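Local coordinates for protein alanine racemase (Acinetobacter baumannii, PDB 4QHR) that belongs to the alanine racemase family, joining an N-terminal TIM-barrel domain to a C-terminal, mainly beta domain, and carries a covalently bound pyridoxal phosphate, at residues V89-K94 with I109-A114; V122-N127 with K145-E150; A217-D222 with H226-K231. All coordinates share one frame; numbering follows the deposited sequence.

How the interactions relate
All three contacts are mainly apolar, with no hydrogen bond crossing between paired segments, but they differ in burial and place. Interaction 1 sets helix 87-92 against the junction of helices 102-110 and 112-117, on the outside of the TIM barrel, and is only partly buried. Interaction 2 adjoins it, a buried helix-on-strand contact of the same barrel; the two touch through the Lys-112 to Glu-150 salt bridge and through Ile-109 packing on Leu-147. Interaction 3, also buried, stands apart, its nearest atoms about 17 Å from those of interaction 2. It folds a loop that follows the last barrel strand, and its Leu-228 meets a serine hydroxyl, a proline and an aromatic edge, whereas interaction 2 uses branched aliphatic groups alone.

Interaction 1 of 3, residues V89-K94 with I109-A114; sequences VAIEQK and IKHKQA
Ile-91 straddles the turn that begins at His-111, with one branch on the histidine and the other on Ala-114. The apolar contacts carry the pairing. The longer branch sends CD1 of Ile-91 to CB of His-111 at 3.8 Å, and the same methyl lies 4.1 Å from His-111 O. It meets the foot of the histidine and approaches the imidazole obliquely. The shorter branch brings Ile-91 CG2 to within 4.1 Å of Ala-114 CB. With chi1 at -71°, CG2 stands anti to the backbone N and CG1 lies beside that N, anti to the carbonyl carbon, which spreads the two branches across the two partners.

Contacts between carbon and polar backbone form the second group. Ile-91 CG2 rests 3.8 Å from Ala-114 O, a van der Waals approach of a methyl to a carbonyl of helix 112-117.

No hydrogen bond joins the two segments. Lys-94 N turns back to Ile-91 O at 3.2 Å, one of the two bonds back into the last turn that, with the positive phi of Lys-94, make the Schellman motif ending helix 87-92. Gln-118, just past helix 112-117, reaches across with its side chain to Ile-91 O. His-111 leaves helix 102-110 and stands at the N-cap position of helix 112-117, where its ND1 is bonded to Trp-107 O, which ties the ring back to the preceding helix.

Charged groups lie off to the side: Lys-110 pairs with Glu-84 and Lys-112 with Glu-150. The chemistry is therefore that of a single buried aliphatic side chain set against the junction of two helices. Dispersion and burial are the main tie between the segments, and the Gln-118 bond adds to them from outside.

Interaction 2 of 3, residues V122-N127 with K145-E150; sequences VWVKLN and KTLKSE
Leu-147 reaches from helix 139-149 to the valines of strand 122-125 through a single methyl. Its CB points toward the strand, but neither CB nor CG comes within 4.5 Å of it. CG stands anti to the carbonyl carbon (chi1 -70°), and chi2 of 167° extends CD1 away from the helix. At the tip, Leu-147 CD1 meets Val-124 CG2 at 3.6 Å, the two side chains reaching toward each other tip to tip. The same methyl lies 4.2 Å from CG1 of Val-122, which it passes at a slant. The other methyl, CD2, packs on CD1 of Ile-109.

One turn of the helix carries its own polar bonds on the side away from the strand. Ser-149 OG donates to Thr-146 O at 3.0 Å, tilted 30° from the carbonyl plane. Glu-150 N reaches Thr-146 O from the same face at 2.9 Å, so two donors hold that oxygen as the helix nears its end.

The contact belongs to the beta-alpha-beta unit of strand 122-125, helix 139-149 and strand 154-157 in the barrel. Strand 122-125 runs between strands 95-99 and 154-157, and Leu-147 packs over the sheet, touching Ile-99 of strand 95-99, Phe-105 and Leu-108 of helix 102-110, and Phe-152.

Interaction 3 of 3, residues A217-D222 with H226-K231; sequences ASPFAD and HDLDLK
Ser-218 OG sits among several polar groups while one flank lies 3.5 Å from the methyl CD1 of Leu-228. It is hydrogen-bonded with Lys-223 O, and Phe-220 O lies 2.9 Å from Ser-218 OG as a competing acceptor, so which carbonyl takes the one proton is not settled. Phe-220 N is also close to Ser-218 OG, at 3.0 Å. With chi1 at -176° the OG lies beside its own carbonyl carbon, near Phe-220 N and O.

Leu-228 presents its two methyls to different partners. Leu-228 CD1 meets the hydroxyl and also CD of the Pro-219 ring, at 3.7 Å. Leu-228 CD2 comes to the edge of the Phe-220 ring, near its plane, 4.0 Å from CD2 of Phe-220. Pro-219 CG lies over one face of that ring, offset toward the rim, so proline and leucine approach the ring from different directions. Farther along, Leu-230 CD1 rests 3.9 Å from Ala-217 O.

Phe-198 of helix 194-199 also packs on Leu-228, and Leu-230 touches Asn-16 of helix 10-23. Arg-19 of that helix bonds the carbonyls of Leu-228 and Asp-229.

Asp-229, with positive phi, ends the short, weakly bonded helix 225-228 in a Schellman motif, where Asp-229 N makes a weak bond to His-226 O. The loop and short helix connect strand 207-208, the last of the barrel, to strand 234-246 of the C-terminal beta domain, in line with the two-domain alanine racemase fold.

Interaction 1 of 3, residues V89-K94 with I109-A114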
# COMPACT_ATOMS: atom_id res chain seq x y z
N VAL A 89 7.03 26.74 -14.47
CA VAL A 89 6.34 25.54 -15.00
C VAL A 89 4.83 25.63 -14.74
O VAL A 89 4.02 25.45 -15.64
CB VAL A 89 6.86 24.24 -14.39
CG1 VAL A 89 6.15 23.03 -14.97
CG2 VAL A 89 8.38 24.11 -14.59
N ALA A 90 4.48 25.94 -13.50
CA ALA A 90 3.10 26.21 -13.13
C ALA A 90 2.45 27.25 -14.01
O ALA A 90 1.35 27.05 -14.50
CB ALA A 90 3.01 26.63 -11.65
N ILE A 91 3.12 28.36 -14.24
CA ILE A 91 2.58 29.41 -15.07
C ILE A 91 2.38 28.94 -16.52
O ILE A 91 1.32 29.20 -17.13
CB ILE A 91 3.46 30.65 -14.96
CG1 ILE A 91 3.31 31.30 -13.57
CG2 ILE A 91 3.14 31.63 -16.03
CD1 ILE A 91 4.50 32.21 -13.25
N GLU A 92 3.34 28.21 -17.04
CA GLU A 92 3.34 27.79 -18.45
C GLU A 92 2.23 26.77 -18.69
O GLU A 92 1.52 26.82 -19.71
CB GLU A 92 4.71 27.23 -18.81
CG GLU A 92 4.82 26.47 -20.14
CD GLU A 92 4.67 27.35 -21.37
OE1 GLU A 92 4.31 26.76 -22.41
OE2 GLU A 92 4.90 28.60 -21.34
N GLN A 93 2.06 25.87 -17.74
CA GLN A 93 1.03 24.87 -17.81
C GLN A 93 -0.35 25.35 -17.36
O GLN A 93 -1.30 24.55 -17.37
CB GLN A 93 1.45 23.69 -16.95
CG GLN A 93 2.73 22.98 -17.37
CD GLN A 93 2.54 22.23 -18.67
OE1 GLN A 93 1.42 22.01 -19.11
NE2 GLN A 93 3.64 21.86 -19.30
N LYS A 94 -0.46 26.60 -16.95
CA LYS A 94 -1.70 27.14 -16.40
C LYS A 94 -2.24 26.40 -15.14
O LYS A 94 -3.42 26.01 -15.06
CB LYS A 94 -2.79 27.21 -17.45
CG LYS A 94 -2.45 28.19 -18.56
CD LYS A 94 -3.59 28.24 -19.56
CE LYS A 94 -3.37 29.35 -20.58
NZ LYS A 94 -3.79 28.86 -21.94
N ILE A 109 4.73 36.94 -5.93
CA ILE A 109 4.92 38.37 -6.29
C ILE A 109 6.08 38.53 -7.25
O ILE A 109 5.99 39.27 -8.23
CB ILE A 109 5.22 39.23 -5.04
CG1 ILE A 109 4.01 39.29 -4.12
CG2 ILE A 109 5.73 40.64 -5.44
CD1 ILE A 109 2.77 39.89 -4.71
N LYS A 110 7.15 37.84 -6.98
CA LYS A 110 8.27 37.79 -7.88
C LYS A 110 7.86 37.46 -9.30
O LYS A 110 8.40 38.07 -10.22
CB LYS A 110 9.32 36.81 -7.39
CG LYS A 110 10.61 36.76 -8.21
CD LYS A 110 11.87 36.62 -7.33
CE LYS A 110 13.14 36.48 -8.19
NZ LYS A 110 13.34 35.10 -8.72
N HIS A 111 6.95 36.49 -9.50
CA HIS A 111 6.48 36.09 -10.83
C HIS A 111 5.09 36.65 -11.19
O HIS A 111 4.41 36.10 -12.05
CB HIS A 111 6.45 34.56 -10.95
CG HIS A 111 7.80 33.94 -10.82
ND1 HIS A 111 8.36 33.64 -9.60
CD2 HIS A 111 8.73 33.63 -11.75
CE1 HIS A 111 9.56 33.13 -9.78
NE2 HIS A 111 9.81 33.11 -11.08
N LYS A 112 4.71 37.77 -10.61
CA LYS A 112 3.34 38.25 -10.74
C LYS A 112 2.91 38.57 -12.18
O LYS A 112 1.81 38.24 -12.58
CB LYS A 112 3.10 39.44 -9.82
CG LYS A 112 3.65 40.76 -10.31
CD LYS A 112 3.39 41.84 -9.29
CE LYS A 112 4.11 43.13 -9.62
NZ LYS A 112 4.57 43.76 -8.33
N GLN A 113 3.77 39.20 -12.97
CA GLN A 113 3.31 39.62 -14.31
C GLN A 113 2.92 38.43 -15.21
O GLN A 113 1.80 38.42 -15.74
CB GLN A 113 4.27 40.61 -14.96
CG GLN A 113 3.96 42.03 -14.40
CD GLN A 113 5.06 43.06 -14.54
OE1 GLN A 113 4.97 44.14 -13.93
NE2 GLN A 113 6.10 42.77 -15.33
N ALA A 114 3.79 37.44 -15.32
CA ALA A 114 3.49 36.25 -16.11
C ALA A 114 2.27 35.45 -15.55
O ALA A 114 1.41 35.01 -16.28
CB ALA A 114 4.72 35.37 -16.18

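Interaction 2 of 3, residues V122-N127 with K145-E150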
# COMPACT_ATOMS: atom_id res chain seq x y z
N VAL A 122 -5.01 33.10 -7.66
CA VAL A 122 -4.18 32.61 -6.57
C VAL A 122 -5.15 32.20 -5.47
O VAL A 122 -6.09 32.97 -5.13
CB VAL A 122 -3.13 33.63 -6.12
CG1 VAL A 122 -3.74 34.97 -5.88
CG2 VAL A 122 -2.41 33.16 -4.85
N TRP A 123 -4.96 31.00 -4.95
CA TRP A 123 -5.78 30.47 -3.88
C TRP A 123 -5.07 30.74 -2.54
O TRP A 123 -3.96 30.29 -2.33
CB TRP A 123 -6.08 28.98 -4.09
CG TRP A 123 -6.86 28.70 -5.32
CD1 TRP A 123 -6.48 28.99 -6.61
CD2 TRP A 123 -8.10 28.00 -5.42
NE1 TRP A 123 -7.45 28.57 -7.49
CE2 TRP A 123 -8.44 27.95 -6.79
CE3 TRP A 123 -8.96 27.43 -4.48
CZ2 TRP A 123 -9.62 27.35 -7.24
CZ3 TRP A 123 -10.12 26.85 -4.90
CH2 TRP A 123 -10.45 26.79 -6.27
N VAL A 124 -5.69 31.53 -1.67
CA VAL A 124 -5.03 31.97 -0.44
C VAL A 124 -5.63 31.17 0.69
O VAL A 124 -6.82 31.32 1.01
CB VAL A 124 -5.18 33.48 -0.21
CG1 VAL A 124 -4.43 33.89 1.04
CG2 VAL A 124 -4.68 34.27 -1.42
N LYS A 125 -4.80 30.34 1.30
CA LYS A 125 -5.24 29.33 2.27
C LYS A 125 -5.24 29.92 3.69
O LYS A 125 -4.26 30.45 4.14
CB LYS A 125 -4.31 28.10 2.16
CG LYS A 125 -4.45 26.95 3.19
CD LYS A 125 -5.81 26.28 3.23
CE LYS A 125 -5.76 24.80 3.73
NZ LYS A 125 -5.74 24.69 5.20
N LEU A 126 -6.36 29.76 4.36
CA LEU A 126 -6.54 30.12 5.75
C LEU A 126 -6.27 28.94 6.66
O LEU A 126 -6.79 27.83 6.45
CB LEU A 126 -7.99 30.52 5.97
CG LEU A 126 -8.49 30.92 7.38
CD1 LEU A 126 -7.83 32.20 7.86
CD2 LEU A 126 -10.00 31.05 7.39
N ASN A 127 -5.49 29.20 7.69
CA ASN A 127 -5.40 28.29 8.84
C ASN A 127 -6.36 28.86 9.87
O ASN A 127 -6.06 29.90 10.51
CB ASN A 127 -3.99 28.28 9.38
CG ASN A 127 -3.87 27.58 10.73
OD1 ASN A 127 -4.80 26.91 11.24
ND2 ASN A 127 -2.72 27.71 11.30
N LYS A 145 -5.21 41.66 0.73
CA LYS A 145 -5.17 43.08 0.33
C LYS A 145 -4.01 43.36 -0.58
O LYS A 145 -4.21 44.01 -1.60
CB LYS A 145 -5.22 43.99 1.55
CG LYS A 145 -6.60 43.92 2.17
CD LYS A 145 -6.94 45.01 3.17
CE LYS A 145 -8.37 44.75 3.67
NZ LYS A 145 -8.88 45.95 4.38
N THR A 146 -2.82 42.85 -0.26
CA THR A 146 -1.67 43.09 -1.07
C THR A 146 -1.76 42.44 -2.45
O THR A 146 -1.41 43.05 -3.47
CB THR A 146 -0.40 42.65 -0.32
OG1 THR A 146 -0.34 43.34 0.92
CG2 THR A 146 0.83 43.00 -1.08
N LEU A 147 -2.24 41.20 -2.50
CA LEU A 147 -2.36 40.52 -3.77
C LEU A 147 -3.34 41.23 -4.67
O LEU A 147 -3.09 41.41 -5.90
CB LEU A 147 -2.82 39.06 -3.56
CG LEU A 147 -1.75 38.18 -2.92
CD1 LEU A 147 -2.36 36.86 -2.43
CD2 LEU A 147 -0.64 37.92 -3.89
N LYS A 148 -4.49 41.60 -4.12
CA LYS A 148 -5.47 42.39 -4.90
C LYS A 148 -4.85 43.67 -5.48
O LYS A 148 -5.01 43.97 -6.67
CB LYS A 148 -6.67 42.78 -4.05
CG LYS A 148 -7.62 41.66 -3.75
CD LYS A 148 -8.82 42.28 -3.07
CE LYS A 148 -9.95 41.31 -2.85
NZ LYS A 148 -11.16 42.02 -2.39
N SER A 149 -4.14 44.41 -4.64
CA SER A 149 -3.55 45.66 -5.08
C SER A 149 -2.45 45.42 -6.09
O SER A 149 -2.25 46.24 -6.94
CB SER A 149 -3.07 46.51 -3.89
OG SER A 149 -1.88 45.98 -3.36
N GLU A 150 -1.77 44.27 -6.03
CA GLU A 150 -0.80 43.86 -7.06
C GLU A 150 -1.40 43.36 -8.37
O GLU A 150 -0.66 43.09 -9.27
CB GLU A 150 0.15 42.78 -6.49
CG GLU A 150 1.09 43.28 -5.40
CD GLU A 150 2.15 44.24 -5.93
OE1 GLU A 150 2.43 44.23 -7.16
OE2 GLU A 150 2.66 45.03 -5.12

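Interaction 3 of 3, residues A217-D222 with H226-K231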
# COMPACT_ATOMS: atom_id res chain seq x y z
N ALA A 217 -16.97 6.28 -2.11
CA ALA A 217 -16.72 5.88 -0.76
C ALA A 217 -17.24 7.03 0.11
O ALA A 217 -17.44 8.16 -0.36
CB ALA A 217 -15.22 5.61 -0.55
N SER A 218 -17.48 6.72 1.37
CA SER A 218 -18.15 7.66 2.31
C SER A 218 -17.23 8.60 3.09
O SER A 218 -16.25 8.18 3.66
CB SER A 218 -18.94 6.90 3.35
OG SER A 218 -19.64 7.83 4.18
N PRO A 219 -17.56 9.89 3.14
CA PRO A 219 -16.81 10.80 4.05
C PRO A 219 -17.23 10.66 5.54
O PRO A 219 -16.61 11.32 6.36
CB PRO A 219 -17.21 12.19 3.59
CG PRO A 219 -18.34 12.05 2.72
CD PRO A 219 -18.63 10.58 2.44
N PHE A 220 -18.24 9.85 5.83
CA PHE A 220 -18.88 9.77 7.16
C PHE A 220 -18.80 8.35 7.73
O PHE A 220 -19.15 7.38 7.05
CB PHE A 220 -20.36 10.15 7.06
CG PHE A 220 -20.61 11.51 6.47
CD1 PHE A 220 -20.18 12.63 7.12
CD2 PHE A 220 -21.33 11.67 5.29
CE1 PHE A 220 -20.41 13.89 6.61
CE2 PHE A 220 -21.57 12.93 4.75
CZ PHE A 220 -21.09 14.05 5.42
N ALA A 221 -18.43 8.26 8.99
CA ALA A 221 -18.35 6.97 9.69
C ALA A 221 -19.70 6.33 9.87
O ALA A 221 -19.81 5.11 9.90
CB ALA A 221 -17.66 7.14 11.06
N ASP A 222 -20.75 7.16 9.96
CA ASP A 222 -22.08 6.69 10.24
C ASP A 222 -23.02 6.70 9.02
O ASP A 222 -24.24 6.59 9.17
CB ASP A 222 -22.66 7.51 11.41
CG ASP A 222 -22.84 8.99 11.07
OD1 ASP A 222 -22.32 9.47 10.04
OD2 ASP A 222 -23.52 9.69 11.83
N HIS A 226 -24.70 3.91 0.13
CA HIS A 226 -26.11 3.76 -0.22
C HIS A 226 -26.96 4.85 0.40
O HIS A 226 -27.85 5.34 -0.26
CB HIS A 226 -26.66 2.45 0.27
CG HIS A 226 -25.94 1.28 -0.29
ND1 HIS A 226 -25.71 1.14 -1.64
CD2 HIS A 226 -25.39 0.21 0.31
CE1 HIS A 226 -25.06 0.01 -1.85
NE2 HIS A 226 -24.86 -0.58 -0.69
N ASP A 227 -26.69 5.19 1.65
CA ASP A 227 -27.38 6.31 2.31
C ASP A 227 -27.14 7.63 1.61
O ASP A 227 -28.00 8.53 1.63
CB ASP A 227 -26.96 6.51 3.77
CG ASP A 227 -27.22 5.30 4.65
OD1 ASP A 227 -28.25 4.61 4.42
OD2 ASP A 227 -26.37 5.03 5.55
N LEU A 228 -25.97 7.74 1.00
CA LEU A 228 -25.56 8.97 0.38
C LEU A 228 -25.85 9.05 -1.08
O LEU A 228 -25.60 10.11 -1.65
CB LEU A 228 -24.05 9.17 0.58
CG LEU A 228 -23.57 9.24 2.03
CD1 LEU A 228 -22.03 9.27 2.02
CD2 LEU A 228 -24.12 10.45 2.75
N ASP A 229 -26.38 7.97 -1.65
CA ASP A 229 -26.60 7.78 -3.08
C ASP A 229 -25.29 8.02 -3.88
O ASP A 229 -25.25 8.84 -4.82
CB ASP A 229 -27.79 8.61 -3.65
CG ASP A 229 -28.10 8.29 -5.13
OD1 ASP A 229 -27.82 7.19 -5.69
OD2 ASP A 229 -28.65 9.19 -5.76
N LEU A 230 -24.25 7.29 -3.50
CA LEU A 230 -23.01 7.25 -4.29
C LEU A 230 -22.72 5.84 -4.80
O LEU A 230 -23.09 4.85 -4.14
CB LEU A 230 -21.83 7.74 -3.44
CG LEU A 230 -21.92 9.16 -2.89
CD1 LEU A 230 -20.91 9.36 -1.75
CD2 LEU A 230 -21.63 10.17 -3.98
N LYS A 231 -22.06 5.74 -5.95
CA LYS A 231 -21.74 4.45 -6.54
C LYS A 231 -20.25 4.08 -6.38
O LYS A 231 -19.39 4.79 -6.91
CB LYS A 231 -22.08 4.50 -8.02
CG LYS A 231 -23.58 4.42 -8.20
CD LYS A 231 -23.98 4.47 -9.64
CE LYS A 231 -25.51 4.46 -9.65
NZ LYS A 231 -25.82 4.43 -11.08